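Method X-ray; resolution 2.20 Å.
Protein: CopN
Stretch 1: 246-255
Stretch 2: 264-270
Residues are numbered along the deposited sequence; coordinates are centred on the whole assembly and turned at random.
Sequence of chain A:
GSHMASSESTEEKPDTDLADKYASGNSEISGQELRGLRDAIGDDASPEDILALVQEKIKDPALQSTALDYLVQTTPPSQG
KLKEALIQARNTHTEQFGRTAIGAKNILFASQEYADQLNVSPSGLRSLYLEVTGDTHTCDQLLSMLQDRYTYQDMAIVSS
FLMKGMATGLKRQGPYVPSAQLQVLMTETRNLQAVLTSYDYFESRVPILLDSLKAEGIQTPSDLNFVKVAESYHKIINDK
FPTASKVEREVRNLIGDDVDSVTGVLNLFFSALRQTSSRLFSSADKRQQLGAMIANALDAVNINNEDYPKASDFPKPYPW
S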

ATOM      1  N   LYS A 246     -16.124  14.913 -18.096  1.00 57.81           N
ATOM      2  CA  LYS A 246     -16.294  13.509 -17.731  1.00 58.61           C
ATOM      3  C   LYS A 246     -16.586  13.350 -16.242  1.00 52.23           C
ATOM      4  O   LYS A 246     -17.403  12.519 -15.846  1.00 51.70           O
ATOM      5  CB  LYS A 246     -15.051  12.704 -18.112  1.00 56.37           C
ATOM      6  CG  LYS A 246     -14.930  12.424 -19.602  1.00 65.66           C
ATOM      7  CD  LYS A 246     -13.780  11.476 -19.895  1.00 71.71           C
ATOM      8  CE  LYS A 246     -12.441  12.118 -19.576  1.00 70.74           C
ATOM      9  NZ  LYS A 246     -11.298  11.227 -19.920  1.00 63.89           N
ATOM     10  N   VAL A 247     -15.908  14.147 -15.422  1.00 49.72           N
ATOM     11  CA  VAL A 247     -16.117  14.118 -13.980  1.00 45.80           C
ATOM     12  C   VAL A 247     -17.526  14.593 -13.634  1.00 48.55           C
ATOM     13  O   VAL A 247     -18.209  13.991 -12.803  1.00 49.60           O
ATOM     14  CB  VAL A 247     -15.079  14.988 -13.243  1.00 46.71           C
ATOM     15  CG1 VAL A 247     -15.443  15.127 -11.773  1.00 41.56           C
ATOM     16  CG2 VAL A 247     -13.688  14.392 -13.395  1.00 46.65           C
ATOM     17  N   GLU A 248     -17.962  15.670 -14.282  1.00 53.85           N
ATOM     18  CA  GLU A 248     -19.296  16.216 -14.050  1.00 54.19           C
ATOM     19  C   GLU A 248     -20.377  15.228 -14.477  1.00 50.19           C
ATOM     20  O   GLU A 248     -21.375  15.049 -13.778  1.00 45.94           O
ATOM     21  CB  GLU A 248     -19.475  17.542 -14.796  1.00 50.61           C
ATOM     22  CG  GLU A 248     -20.854  18.160 -14.625  1.00 51.06           C
ATOM     23  CD  GLU A 248     -21.030  19.433 -15.430  1.00 67.03           C
ATOM     24  OE1 GLU A 248     -20.045  19.891 -16.046  1.00 77.89           O
ATOM     25  OE2 GLU A 248     -22.156  19.973 -15.451  1.00 59.74           O
ATOM     26  N   ARG A 249     -20.169  14.591 -15.625  1.00 41.18           N
ATOM     27  CA  ARG A 249     -21.121  13.618 -16.149  1.00 53.48           C
ATOM     28  C   ARG A 249     -21.262  12.417 -15.220  1.00 50.65           C
ATOM     29  O   ARG A 249     -22.363  11.910 -15.009  1.00 55.05           O
ATOM     30  CB  ARG A 249     -20.698  13.147 -17.541  1.00 62.86           C
ATOM     31  CG  ARG A 249     -21.743  12.297 -18.247  1.00 75.75           C
ATOM     32  CD  ARG A 249     -21.276  11.872 -19.629  1.00 91.30           C
ATOM     33  NE  ARG A 249     -20.134  10.963 -19.559  1.00 97.37           N
ATOM     34  CZ  ARG A 249     -19.662  10.273 -20.592  1.00103.10           C
ATOM     35  NH1 ARG A 249     -20.234  10.383 -21.783  1.00110.45           N
ATOM     36  NH2 ARG A 249     -18.618   9.470 -20.433  1.00 98.25           N
ATOM     37  N   GLU A 250     -20.137  11.965 -14.674  1.00 46.26           N
ATOM     38  CA  GLU A 250     -20.124  10.823 -13.769  1.00 47.15           C
ATOM     39  C   GLU A 250     -20.908  11.128 -12.497  1.00 43.68           C
ATOM     40  O   GLU A 250     -21.652  10.285 -11.994  1.00 42.35           O
ATOM     41  CB  GLU A 250     -18.686  10.430 -13.422  1.00 50.70           C
ATOM     42  CG  GLU A 250     -18.571   9.270 -12.444  1.00 52.84           C
ATOM     43  CD  GLU A 250     -19.139   7.976 -12.999  1.00 63.18           C
ATOM     44  OE1 GLU A 250     -19.136   7.803 -14.236  1.00 65.71           O
ATOM     45  OE2 GLU A 250     -19.591   7.132 -12.197  1.00 68.95           O
ATOM     46  N   VAL A 251     -20.734  12.342 -11.981  1.00 37.32           N
ATOM     47  CA  VAL A 251     -21.446  12.782 -10.789  1.00 39.38           C
ATOM     48  C   VAL A 251     -22.946  12.910 -11.051  1.00 44.16           C
ATOM     49  O   VAL A 251     -23.765  12.515 -10.219  1.00 43.46           O
ATOM     50  CB  VAL A 251     -20.893  14.130 -10.277  1.00 41.88           C
ATOM     51  CG1 VAL A 251     -21.786  14.706  -9.190  1.00 46.33           C
ATOM     52  CG2 VAL A 251     -19.474  13.955  -9.762  1.00 34.75           C
ATOM     53  N   ARG A 252     -23.302  13.446 -12.215  1.00 37.01           N
ATOM     54  CA  ARG A 252     -24.704  13.592 -12.596  1.00 39.77           C
ATOM     55  C   ARG A 252     -25.401  12.245 -12.770  1.00 56.48           C
ATOM     56  O   ARG A 252     -26.566  12.093 -12.405  1.00 52.84           O
ATOM     57  CB  ARG A 252     -24.827  14.419 -13.877  1.00 42.98           C
ATOM     58  CG  ARG A 252     -24.522  15.892 -13.676  1.00 43.51           C
ATOM     59  CD  ARG A 252     -24.744  16.697 -14.943  1.00 49.72           C
ATOM     60  NE  ARG A 252     -24.411  18.105 -14.751  1.00 62.43           N
ATOM     61  CZ  ARG A 252     -25.213  18.988 -14.164  1.00 67.34           C
ATOM     62  NH1 ARG A 252     -26.400  18.611 -13.711  1.00 68.88           N
ATOM     63  NH2 ARG A 252     -24.828  20.249 -14.031  1.00 71.19           N
ATOM     64  N   ASN A 253     -24.692  11.274 -13.336  1.00 54.19           N
ATOM     65  CA  ASN A 253     -25.218   9.917 -13.443  1.00 58.51           C
ATOM     66  C   ASN A 253     -25.412   9.297 -12.064  1.00 56.38           C
ATOM     67  O   ASN A 253     -26.240   8.406 -11.877  1.00 55.38           O
ATOM     68  CB  ASN A 253     -24.285   9.037 -14.279  1.00 59.31           C
ATOM     69  CG  ASN A 253     -24.234   9.456 -15.733  1.00 68.09           C
ATOM     70  OD1 ASN A 253     -25.116  10.165 -16.218  1.00 79.27           O
ATOM     71  ND2 ASN A 253     -23.198   9.017 -16.440  1.00 65.00           N
ATOM     72  N   LEU A 254     -24.635   9.783 -11.102  1.00 55.26           N
ATOM     73  CA  LEU A 254     -24.633   9.240  -9.750  1.00 56.18           C
ATOM     74  C   LEU A 254     -25.780   9.775  -8.886  1.00 54.49           C
ATOM     75  O   LEU A 254     -26.459   9.007  -8.207  1.00 52.82           O
ATOM     76  CB  LEU A 254     -23.289   9.534  -9.080  1.00 53.12           C
ATOM     77  CG  LEU A 254     -23.037   8.943  -7.694  1.00 55.58           C
ATOM     78  CD1 LEU A 254     -23.129   7.426  -7.746  1.00 54.39           C
ATOM     79  CD2 LEU A 254     -21.681   9.383  -7.165  1.00 50.64           C
ATOM     80  N   ILE A 255     -25.991  11.090  -8.907  1.00 51.25           N
ATOM     81  CA  ILE A 255     -26.908  11.721  -7.959  1.00 51.52           C
ATOM     82  C   ILE A 255     -27.988  12.577  -8.633  1.00 53.77           C
ATOM     83  O   ILE A 255     -28.878  13.107  -7.968  1.00 61.22           O
ATOM     84  CB  ILE A 255     -26.127  12.599  -6.951  1.00 52.13           C
ATOM     85  CG1 ILE A 255     -26.953  12.853  -5.683  1.00 52.94           C
ATOM     86  CG2 ILE A 255     -25.678  13.900  -7.608  1.00 50.35           C
ATOM     87  CD1 ILE A 255     -26.199  13.572  -4.587  1.00 49.53           C
ATOM     88  N   GLY A 264     -22.208  18.987  -4.040  1.00 36.80           N
ATOM     89  CA  GLY A 264     -21.912  18.255  -2.821  1.00 33.59           C
ATOM     90  C   GLY A 264     -21.038  17.037  -3.058  1.00 39.39           C
ATOM     91  O   GLY A 264     -20.096  16.782  -2.304  1.00 37.23           O
ATOM     92  N   VAL A 265     -21.353  16.283  -4.106  1.00 33.49           N
ATOM     93  CA  VAL A 265     -20.582  15.095  -4.456  1.00 36.77           C
ATOM     94  C   VAL A 265     -19.185  15.476  -4.941  1.00 42.01           C
ATOM     95  O   VAL A 265     -18.196  14.835  -4.581  1.00 36.43           O
ATOM     96  CB  VAL A 265     -21.294  14.262  -5.540  1.00 37.57           C
ATOM     97  CG1 VAL A 265     -20.410  13.114  -6.003  1.00 31.70           C
ATOM     98  CG2 VAL A 265     -22.617  13.731  -5.012  1.00 34.30           C
ATOM     99  N   LEU A 266     -19.112  16.528  -5.754  1.00 38.94           N
ATOM    100  CA  LEU A 266     -17.837  17.016  -6.271  1.00 37.04           C
ATOM    101  C   LEU A 266     -16.909  17.449  -5.141  1.00 36.32           C
ATOM    102  O   LEU A 266     -15.719  17.136  -5.148  1.00 42.80           O
ATOM    103  CB  LEU A 266     -18.059  18.179  -7.239  1.00 33.91           C
ATOM    104  CG  LEU A 266     -18.599  17.834  -8.627  1.00 37.88           C
ATOM    105  CD1 LEU A 266     -19.035  19.094  -9.359  1.00 40.75           C
ATOM    106  CD2 LEU A 266     -17.551  17.083  -9.430  1.00 38.18           C
ATOM    107  N   ASN A 267     -17.461  18.176  -4.173  1.00 37.33           N
ATOM    108  CA  ASN A 267     -16.701  18.585  -2.998  1.00 43.15           C
ATOM    109  C   ASN A 267     -16.246  17.374  -2.195  1.00 45.44           C
ATOM    110  O   ASN A 267     -15.160  17.369  -1.615  1.00 46.45           O
ATOM    111  CB  ASN A 267     -17.531  19.517  -2.116  1.00 36.95           C
ATOM    112  CG  ASN A 267     -17.640  20.917  -2.687  1.00 46.16           C
ATOM    113  OD1 ASN A 267     -16.731  21.394  -3.367  1.00 45.66           O
ATOM    114  ND2 ASN A 267     -18.755  21.582  -2.413  1.00 50.61           N
ATOM    115  N   LEU A 268     -17.093  16.350  -2.163  1.00 39.79           N
ATOM    116  CA  LEU A 268     -16.775  15.109  -1.471  1.00 42.03           C
ATOM    117  C   LEU A 268     -15.617  14.391  -2.163  1.00 41.77           C
ATOM    118  O   LEU A 268     -14.706  13.888  -1.505  1.00 36.89           O
ATOM    119  CB  LEU A 268     -18.006  14.205  -1.407  1.00 48.62           C
ATOM    120  CG  LEU A 268     -17.874  12.981  -0.506  1.00 49.45           C
ATOM    121  CD1 LEU A 268     -17.471  13.425   0.886  1.00 53.78           C
ATOM    122  CD2 LEU A 268     -19.178  12.201  -0.469  1.00 43.55           C
ATOM    123  N   PHE A 269     -15.666  14.340  -3.490  1.00 34.71           N
ATOM    124  CA  PHE A 269     -14.592  13.748  -4.282  1.00 32.00           C
ATOM    125  C   PHE A 269     -13.274  14.488  -4.087  1.00 39.48           C
ATOM    126  O   PHE A 269     -12.220  13.865  -3.950  1.00 39.71           O
ATOM    127  CB  PHE A 269     -14.963  13.730  -5.767  1.00 33.24           C
ATOM    128  CG  PHE A 269     -15.894  12.612  -6.149  1.00 36.03           C
ATOM    129  CD1 PHE A 269     -16.246  11.639  -5.230  1.00 28.91           C
ATOM    130  CD2 PHE A 269     -16.411  12.534  -7.432  1.00 33.53           C
ATOM    131  CE1 PHE A 269     -17.100  10.610  -5.581  1.00 38.88           C
ATOM    132  CE2 PHE A 269     -17.265  11.508  -7.789  1.00 39.93           C
ATOM    133  CZ  PHE A 269     -17.610  10.544  -6.862  1.00 42.26           C
ATOM    134  N   PHE A 270     -13.339  15.816  -4.085  1.00 43.36           N
ATOM    135  CA  PHE A 270     -12.149  16.643  -3.923  1.00 43.43           C
ATOM    136  C   PHE A 270     -11.537  16.449  -2.540  1.00 41.40           C
ATOM    137  O   PHE A 270     -10.318  16.350  -2.399  1.00 34.50           O
ATOM    138  CB  PHE A 270     -12.479  18.121  -4.152  1.00 40.09           C
ATOM    139  CG  PHE A 270     -11.266  19.004  -4.248  1.00 45.28           C
ATOM    140  CD1 PHE A 270     -10.715  19.575  -3.112  1.00 47.76           C
ATOM    141  CD2 PHE A 270     -10.669  19.252  -5.473  1.00 42.69           C
ATOM    142  CE1 PHE A 270      -9.596  20.381  -3.197  1.00 44.81           C
ATOM    143  CE2 PHE A 270      -9.551  20.057  -5.565  1.00 44.65           C
ATOM    144  CZ  PHE A 270      -9.013  20.623  -4.425  1.00 49.54           C
TER

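Both stretches are helical. Within 246-255 the backbone hydrogen bonds are mostly of the i to i+4 kind, as from Val251 N to Val247 O (3.1 Å) and from Ile255 N to Val251 O (3.0 Å). Leu254 N makes two weak bonds, to Glu250 O (3.2 Å) and Val251 O (3.0 Å), the second spanning three residues. In 264-270, Phe269 N bonds to Val265 O at 2.8 Å. The helix axes approach to 10.2 Å, and their N-to-C directions differ by 119°. They therefore cross steeply rather than run side by side. The closest CA atoms are Val251 CA and Val265 CA, 6.8 Å apart.

No hydrogen bond or salt bridge links the two stretches. Apolar packing holds them, with 327 Å² buried over both sides. Val251 and Val265 point toward each other, and Val251 CG1 lies 3.7 Å from Val265 CB. These short, branched side chains fill the space where the CA atoms are closest. Val251 CG2 also meets Leu266 CD2 at 3.7 Å and Phe269 CE2 at 3.8 Å.

Leu266 leaves its backbone sideways, but its longer side chain brings its end nearer the other helix. Leu266 CD2 also touches Val247 CG1 at 3.7 Å. At the C-terminal end of the first stretch, Ile255 CD1 reaches Val265 CG2 at 3.6 Å, with both chi angles t. Leu254 CD2 packs against Val265 CG1 at 4.1 Å and Phe269 CZ at 4.2 Å. The Phe269 ring meets Leu254 and Val251 obliquely. All seven contacting residues are buried, which suits their apolar side chains.

The charged groups stay out of this packing. Glu248 points away from the second helix. Glu248 OE2 accepts hydrogen bonds from Arg252 NE and Arg252 NH2, both at 3.0 Å, in a salt bridge that spans one turn of the first helix.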